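Local structure of phospho-2-dehydro-3-deoxyheptonate aldolase (Francisella tularensis, 3TQK) at residues S113-I116 with N117-L120; N238-K241 with E242-D245; L280-I283 with C284-K288. The protein probably catalyses the condensation of phosphoenolpyruvate with D-erythrose 4-phosphate to give 3-deoxy-D-arabino-heptulosonate 7-phosphate, the first step of chorismate biosynthesis. All blocks are in the same frame, centred on the assembly; numbering follows the deposited sequence.

Contact 1 of 3, residues S113-I116 with N117-L120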
loop_
_atom_site.group_PDB
_atom_site.type_symbol
_atom_site.label_atom_id
_atom_site.label_comp_id
_atom_site.label_asym_id
_atom_site.label_seq_id
_atom_site.Cartn_x
_atom_site.Cartn_y
_atom_site.Cartn_z
ATOM N N SER A 113 0.467 -23.184 9.513
ATOM C CA SER A 113 -0.734 -23.330 10.334
ATOM C C SER A 113 -1.468 -21.982 10.456
ATOM O O SER A 113 -2.672 -21.941 10.745
ATOM C CB SER A 113 -0.367 -23.883 11.712
ATOM O OG SER A 113 0.640 -23.095 12.335
ATOM N N TYR A 114 -0.734 -20.889 10.235
ATOM C CA TYR A 114 -1.291 -19.537 10.136
ATOM C C TYR A 114 -2.045 -19.090 11.389
ATOM O O TYR A 114 -3.117 -18.489 11.310
ATOM C CB TYR A 114 -2.171 -19.399 8.885
ATOM C CG TYR A 114 -1.418 -19.658 7.601
ATOM C CD1 TYR A 114 -0.487 -18.735 7.127
ATOM C CD2 TYR A 114 -1.620 -20.824 6.861
ATOM C CE1 TYR A 114 0.212 -18.956 5.947
ATOM C CE2 TYR A 114 -0.922 -21.054 5.681
ATOM C CZ TYR A 114 -0.008 -20.111 5.236
ATOM O OH TYR A 114 0.699 -20.314 4.079
ATOM N N ASN A 115 -1.449 -19.344 12.550
ATOM C CA ASN A 115 -2.095 -19.062 13.823
ATOM C C ASN A 115 -1.849 -17.611 14.173
ATOM O O ASN A 115 -1.004 -17.285 15.014
ATOM C CB ASN A 115 -1.551 -19.989 14.906
ATOM C CG ASN A 115 -2.493 -20.127 16.098
ATOM O OD1 ASN A 115 -3.323 -19.252 16.364
ATOM N ND2 ASN A 115 -2.365 -21.244 16.819
ATOM N N ILE A 116 -2.605 -16.743 13.509
ATOM C CA ILE A 116 -2.382 -15.322 13.624
ATOM C C ILE A 116 -2.683 -14.846 15.033
ATOM O O ILE A 116 -1.983 -13.997 15.544
ATOM C CB ILE A 116 -3.166 -14.509 12.562
ATOM C CG1 ILE A 116 -2.726 -14.930 11.154
ATOM C CG2 ILE A 116 -2.928 -13.006 12.748
ATOM C CD1 ILE A 116 -3.605 -14.415 10.024
ATOM N N ASN A 117 -3.700 -15.407 15.684
ATOM C CA ASN A 117 -4.004 -14.996 17.068
ATOM C C ASN A 117 -2.804 -15.259 17.980
ATOM O O ASN A 117 -2.416 -14.399 18.764
ATOM C CB ASN A 117 -5.254 -15.696 17.582
ATOM C CG ASN A 117 -6.512 -15.187 16.924
ATOM O OD1 ASN A 117 -6.927 -14.060 17.164
ATOM N ND2 ASN A 117 -7.140 -16.023 16.095
ATOM N N LYS A 118 -2.205 -16.442 17.838
ATOM C CA LYS A 118 -1.009 -16.799 18.601
ATOM C C LYS A 118 0.135 -15.830 18.297
ATOM O O LYS A 118 0.812 -15.336 19.200
ATOM C CB LYS A 118 -0.582 -18.232 18.290
ATOM C CG LYS A 118 0.559 -18.740 19.153
ATOM C CD LYS A 118 0.727 -20.244 18.994
ATOM C CE LYS A 118 2.104 -20.688 19.415
ATOM N NZ LYS A 118 2.262 -22.162 19.339
ATOM N N GLY A 119 0.322 -15.550 17.012
ATOM C CA GLY A 119 1.321 -14.608 16.556
ATOM C C GLY A 119 1.179 -13.270 17.232
ATOM O O GLY A 119 2.154 -12.734 17.769
ATOM N N LEU A 120 -0.033 -12.726 17.205
ATOM C CA LEU A 120 -0.272 -11.407 17.762
ATOM C C LEU A 120 -0.019 -11.428 19.251
ATOM O O LEU A 120 0.558 -10.497 19.785
ATOM C CB LEU A 120 -1.697 -10.913 17.473
ATOM C CG LEU A 120 -1.930 -10.420 16.051
ATOM C CD1 LEU A 120 -3.437 -10.341 15.715
ATOM C CD2 LEU A 120 -1.242 -9.080 15.867
HETATM O O HOH W 1 -5.428 -17.809 15.126
#

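Contact 2 of 3, residues N238-K241 with E242-D245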
loop_
_atom_site.group_PDB
_atom_site.type_symbol
_atom_site.label_atom_id
_atom_site.label_comp_id
_atom_site.label_asym_id
_atom_site.label_seq_id
_atom_site.Cartn_x
_atom_site.Cartn_y
_atom_site.Cartn_z
ATOM N N ASN A 238 21.917 4.724 -1.821
ATOM C CA ASN A 238 21.728 6.157 -1.603
ATOM C C ASN A 238 22.163 6.623 -0.210
ATOM O O ASN A 238 21.496 7.443 0.413
ATOM C CB ASN A 238 20.269 6.572 -1.903
ATOM C CG ASN A 238 19.229 5.788 -1.092
ATOM O OD1 ASN A 238 19.543 5.137 -0.089
ATOM N ND2 ASN A 238 17.972 5.864 -1.529
ATOM N N PHE A 239 23.295 6.100 0.255
ATOM C CA PHE A 239 23.843 6.442 1.568
ATOM C C PHE A 239 24.857 7.581 1.506
ATOM O O PHE A 239 25.172 8.165 2.539
ATOM C CB PHE A 239 24.480 5.212 2.237
ATOM C CG PHE A 239 25.652 4.633 1.484
ATOM C CD1 PHE A 239 25.494 3.511 0.685
ATOM C CD2 PHE A 239 26.910 5.207 1.581
ATOM C CE1 PHE A 239 26.567 2.974 -0.012
ATOM C CE2 PHE A 239 27.987 4.683 0.882
ATOM C CZ PHE A 239 27.813 3.563 0.084
ATOM N N SER A 240 25.366 7.895 0.310
ATOM C CA SER A 240 26.418 8.904 0.153
ATOM C C SER A 240 25.971 10.321 0.486
ATOM O O SER A 240 24.787 10.626 0.506
ATOM C CB SER A 240 26.971 8.902 -1.280
ATOM O OG SER A 240 26.082 9.553 -2.176
ATOM N N LYS A 241 26.956 11.183 0.718
ATOM C CA LYS A 241 26.745 12.612 0.974
ATOM C C LYS A 241 25.870 13.263 -0.100
ATOM O O LYS A 241 24.920 13.974 0.227
ATOM C CB LYS A 241 28.108 13.317 1.069
ATOM C CG LYS A 241 28.074 14.830 1.309
ATOM C CD LYS A 241 27.564 15.207 2.686
ATOM C CE LYS A 241 28.004 16.630 3.059
ATOM N NZ LYS A 241 27.553 17.053 4.421
ATOM N N GLU A 242 26.203 13.015 -1.367
ATOM C CA GLU A 242 25.424 13.483 -2.524
ATOM C C GLU A 242 23.924 13.224 -2.315
ATOM O O GLU A 242 23.099 14.130 -2.452
ATOM C CB GLU A 242 25.934 12.769 -3.799
ATOM C CG GLU A 242 25.225 13.127 -5.127
ATOM C CD GLU A 242 25.076 11.923 -6.109
ATOM O OE1 GLU A 242 26.114 11.417 -6.619
ATOM O OE2 GLU A 242 23.906 11.509 -6.378
ATOM N N HIS A 243 23.591 11.987 -1.955
ATOM C CA HIS A 243 22.206 11.547 -1.786
ATOM C C HIS A 243 21.544 12.160 -0.543
ATOM O O HIS A 243 20.336 12.454 -0.537
ATOM C CB HIS A 243 22.154 10.011 -1.705
ATOM C CG HIS A 243 22.434 9.326 -3.007
ATOM N ND1 HIS A 243 23.674 8.810 -3.330
ATOM C CD2 HIS A 243 21.638 9.094 -4.079
ATOM C CE1 HIS A 243 23.626 8.290 -4.544
ATOM N NE2 HIS A 243 22.401 8.449 -5.019
ATOM N N VAL A 244 22.326 12.345 0.512
ATOM C CA VAL A 244 21.797 12.926 1.737
ATOM C C VAL A 244 21.455 14.404 1.539
ATOM O O VAL A 244 20.385 14.839 1.954
ATOM C CB VAL A 244 22.767 12.738 2.923
ATOM C CG1 VAL A 244 22.242 13.451 4.157
ATOM C CG2 VAL A 244 22.970 11.244 3.197
ATOM N N ASP A 245 22.349 15.158 0.897
ATOM C CA ASP A 245 22.092 16.568 0.538
ATOM C C ASP A 245 20.820 16.708 -0.297
ATOM O O ASP A 245 20.034 17.623 -0.068
ATOM C CB ASP A 245 23.261 17.192 -0.265
ATOM C CG ASP A 245 24.509 17.455 0.572
ATOM O OD1 ASP A 245 24.435 17.476 1.812
ATOM O OD2 ASP A 245 25.583 17.654 -0.030
HETATM O O HOH W 2 24.633 16.309 4.221
#

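Contact 3 of 3, residues L280-I283 with C284-K288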
loop_
_atom_site.group_PDB
_atom_site.type_symbol
_atom_site.label_atom_id
_atom_site.label_comp_id
_atom_site.label_asym_id
_atom_site.label_seq_id
_atom_site.Cartn_x
_atom_site.Cartn_y
_atom_site.Cartn_z
ATOM N N LEU A 280 28.371 1.904 6.868
ATOM C CA LEU A 280 28.441 2.652 8.134
ATOM C C LEU A 280 29.682 3.546 8.230
ATOM O O LEU A 280 29.607 4.656 8.758
ATOM C CB LEU A 280 28.398 1.702 9.335
ATOM C CG LEU A 280 28.264 2.386 10.698
ATOM C CD1 LEU A 280 26.974 3.193 10.794
ATOM C CD2 LEU A 280 28.325 1.364 11.797
ATOM N N ALA A 281 30.810 3.074 7.705
ATOM C CA ALA A 281 32.046 3.866 7.697
ATOM C C ALA A 281 31.871 5.176 6.941
ATOM O O ALA A 281 32.375 6.212 7.368
ATOM C CB ALA A 281 33.206 3.062 7.096
ATOM N N ASP A 282 31.167 5.126 5.815
ATOM C CA ASP A 282 30.862 6.325 5.028
ATOM C C ASP A 282 29.921 7.247 5.815
ATOM O O ASP A 282 30.090 8.467 5.827
ATOM C CB ASP A 282 30.223 5.918 3.693
ATOM C CG ASP A 282 30.143 7.065 2.694
ATOM O OD1 ASP A 282 29.335 7.992 2.901
ATOM O OD2 ASP A 282 30.857 7.018 1.674
ATOM N N ILE A 283 28.936 6.650 6.475
ATOM C CA ILE A 283 27.960 7.417 7.260
ATOM C C ILE A 283 28.611 8.100 8.478
ATOM O O ILE A 283 28.283 9.235 8.809
ATOM C CB ILE A 283 26.782 6.521 7.708
ATOM C CG1 ILE A 283 25.969 6.067 6.487
ATOM C CG2 ILE A 283 25.882 7.253 8.690
ATOM C CD1 ILE A 283 24.927 5.035 6.790
ATOM N N CYS A 284 29.533 7.409 9.139
ATOM C CA CYS A 284 30.237 7.982 10.291
ATOM C C CYS A 284 31.079 9.184 9.890
ATOM O O CYS A 284 31.079 10.202 10.587
ATOM C CB CYS A 284 31.093 6.931 10.984
ATOM S SG CYS A 284 30.083 5.713 11.817
ATOM N N GLU A 285 31.775 9.078 8.759
ATOM C CA GLU A 285 32.550 10.210 8.247
ATOM C C GLU A 285 31.627 11.405 8.030
ATOM O O GLU A 285 31.997 12.540 8.347
ATOM C CB GLU A 285 33.300 9.844 6.952
ATOM C CG GLU A 285 34.047 11.006 6.270
ATOM C CD GLU A 285 35.333 11.459 6.986
ATOM O OE1 GLU A 285 35.729 10.860 8.017
ATOM O OE2 GLU A 285 35.963 12.424 6.491
ATOM N N GLN A 286 30.429 11.149 7.501
ATOM C CA GLN A 286 29.458 12.215 7.271
ATOM C C GLN A 286 28.967 12.805 8.584
ATOM O O GLN A 286 28.890 14.023 8.727
ATOM C CB GLN A 286 28.259 11.717 6.467
ATOM C CG GLN A 286 28.512 11.543 4.989
ATOM C CD GLN A 286 27.260 11.086 4.268
ATOM O OE1 GLN A 286 26.291 11.834 4.162
ATOM N NE2 GLN A 286 27.266 9.847 3.789
ATOM N N ILE A 287 28.633 11.933 9.533
ATOM C CA ILE A 287 28.146 12.343 10.853
ATOM C C ILE A 287 29.106 13.299 11.562
ATOM O O ILE A 287 28.678 14.197 12.293
ATOM C CB ILE A 287 27.879 11.111 11.739
ATOM C CG1 ILE A 287 26.580 10.425 11.283
ATOM C CG2 ILE A 287 27.783 11.507 13.209
ATOM C CD1 ILE A 287 26.363 9.046 11.850
ATOM N N LYS A 288 30.401 13.116 11.319
ATOM C CA LYS A 288 31.422 13.967 11.916
ATOM C C LYS A 288 31.358 15.434 11.475
ATOM O O LYS A 288 31.731 16.322 12.242
ATOM C CB LYS A 288 32.807 13.387 11.620
ATOM C CG LYS A 288 33.189 12.286 12.583
ATOM C CD LYS A 288 33.804 11.053 11.931
ATOM C CE LYS A 288 35.289 11.108 11.792
ATOM N NZ LYS A 288 35.830 9.726 11.848
#

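Contact 1 of 3, residues S113-I116 with N117-L120
Asn115 is the N-cap of helix 116-132, and its side chain reaches forward to Lys118 in the first turn. The capping bond is weak: Lys118 N lies 3.4 Å from Asn115 OD1. With CG anti to the backbone N (chi1 -159°), the amide sits beside the carbonyl carbon, which brings OD1 toward Lys118 N; its CG packs on the CB of Lys118 at 3.5 Å and the two side chains cross at about a right angle. A water extends the cap. It donates to Asn115 OD1 at 2.8 Å and accepts from both Asn117 N and Asn117 ND2, the latter at 2.7 Å, so a second amide of the first turn is served through solvent. Regular helical bonding starts at once, with Gly119 N 3.0 Å from Asn115 O and Leu120 N 2.9 Å from Ile116 O. On the buried side Ile116 and Leu120 lie side by side, pointing the same way, and Ile116 CG2 meets Leu120 CD1 at 4.0 Å. Asn117 also ties the helix start to the link between strand 7-11 and helix 16-22 through Val12 O and Ile14 N, while Lys118 NZ forms a salt bridge with Asp109 of the preceding loop. Helix 116-132 follows barrel strand 84-89 and precedes strand 137-140; at its beginning Ile116 and Asn117 pack on Ile217, in strand 215-220 of the second subunit.

Contact 2 of 3, residues N238-K241 with E242-D245
Ser240 and His243 meet at the N-terminus of helix 241-253, where Ser240 is the N-cap residue. Among the polar contacts, Ser240 OG and His243 ND1 share a hydrogen bond of 2.8 Å in which either may be the donor. The serine oxygen sits between its backbone N and carbonyl carbon (chi1 77°), which brings it to the edge of the imidazole. Backbone bonds close the first turn: Val244 N lies 3.0 Å from Ser240 O, and Asp245 N lies 2.9 Å from Lys241 O. Asn238 OD1 accepts from Gly232 N, just after strand 226-230. Groups lie over both faces of the imidazole. The CA of Asn238 makes a CH-pi contact, 3.7 Å from the His243 ring centroid and 18° off the normal, and Glu242 OE2 lies over the opposite face, offset toward the rim. Beyond the histidine, Val244 CG2 rests against Ser240 O at 3.3 Å, and Val244 also packs on Leu230 and Ile262 of two neighbouring barrel strands. The charged pair is bridged by a water: Lys241 NZ and Asp245 OD1 are 4.1 Å apart, beyond a salt bridge, and the water accepts from Lys241 NZ while donating to Asp245 OD1 at 2.7 Å.

Contact 3 of 3, residues L280-I283 with C284-K288
Gln286 NE2 donates to two acceptors, Asp282 OD1 one helical turn back, at 2.9 Å, and Phe239 O of the loop before helix 241-253, a probable hydrogen bond. Together they engage the amide nitrogen, which limits its rotation. The carboxylate oxygen is approached nearly head-on along its C-O bond, but the N-H...O angle of 143° is noticeably bent, and the carboxylate and amide planes stand 90° apart. The glutamine's CG is anti to its carbonyl carbon (chi1 -77°) and the chain runs extended beyond it, back toward Asp282. The i to i+4 backbone bonds of the helix run alongside, including Gln286 N to Asp282 O at 3.2 Å and Ile287 N to Ile283 O at 2.8 Å. The apolar flank is buried. Ile283 CG2 touches Ile287 CD1 at 3.7 Å, the two side chains crossing at a slant, and Ile283 continues onto Ile293 and Val296 of strand 293-299. Nearby, Leu280 CG meets Cys284 SG at 4.0 Å, and these two face Met333, Leu337 and Ala340 of helix 327-344. Lys288 NZ and Glu285 OE1 form a long salt bridge. The arrangement is that of an amphipathic outer helix of a TIM barrel, packed against barrel strand 293-299 on one flank and helix 327-344 on another.

Overall arrangement
The three contacts follow one another along the chain and lie at the start of two helices and within a third, around the eight-stranded parallel barrel. Contact 1, at the start of helix 116-132, is on the opposite side of the chain's centre from the other two, its centre about 40 Å from that of contact 2 and about 41 Å from that of contact 3; it packs on the second subunit. Contacts 2 and 3 touch, their centres about 11 Å apart, and join outer helices 241-253 and 276-289, which flank strand 260-263 in sequence. The side chain of Asn238 in contact 2 lies about 9 Å from that of His266, a manganese ligand.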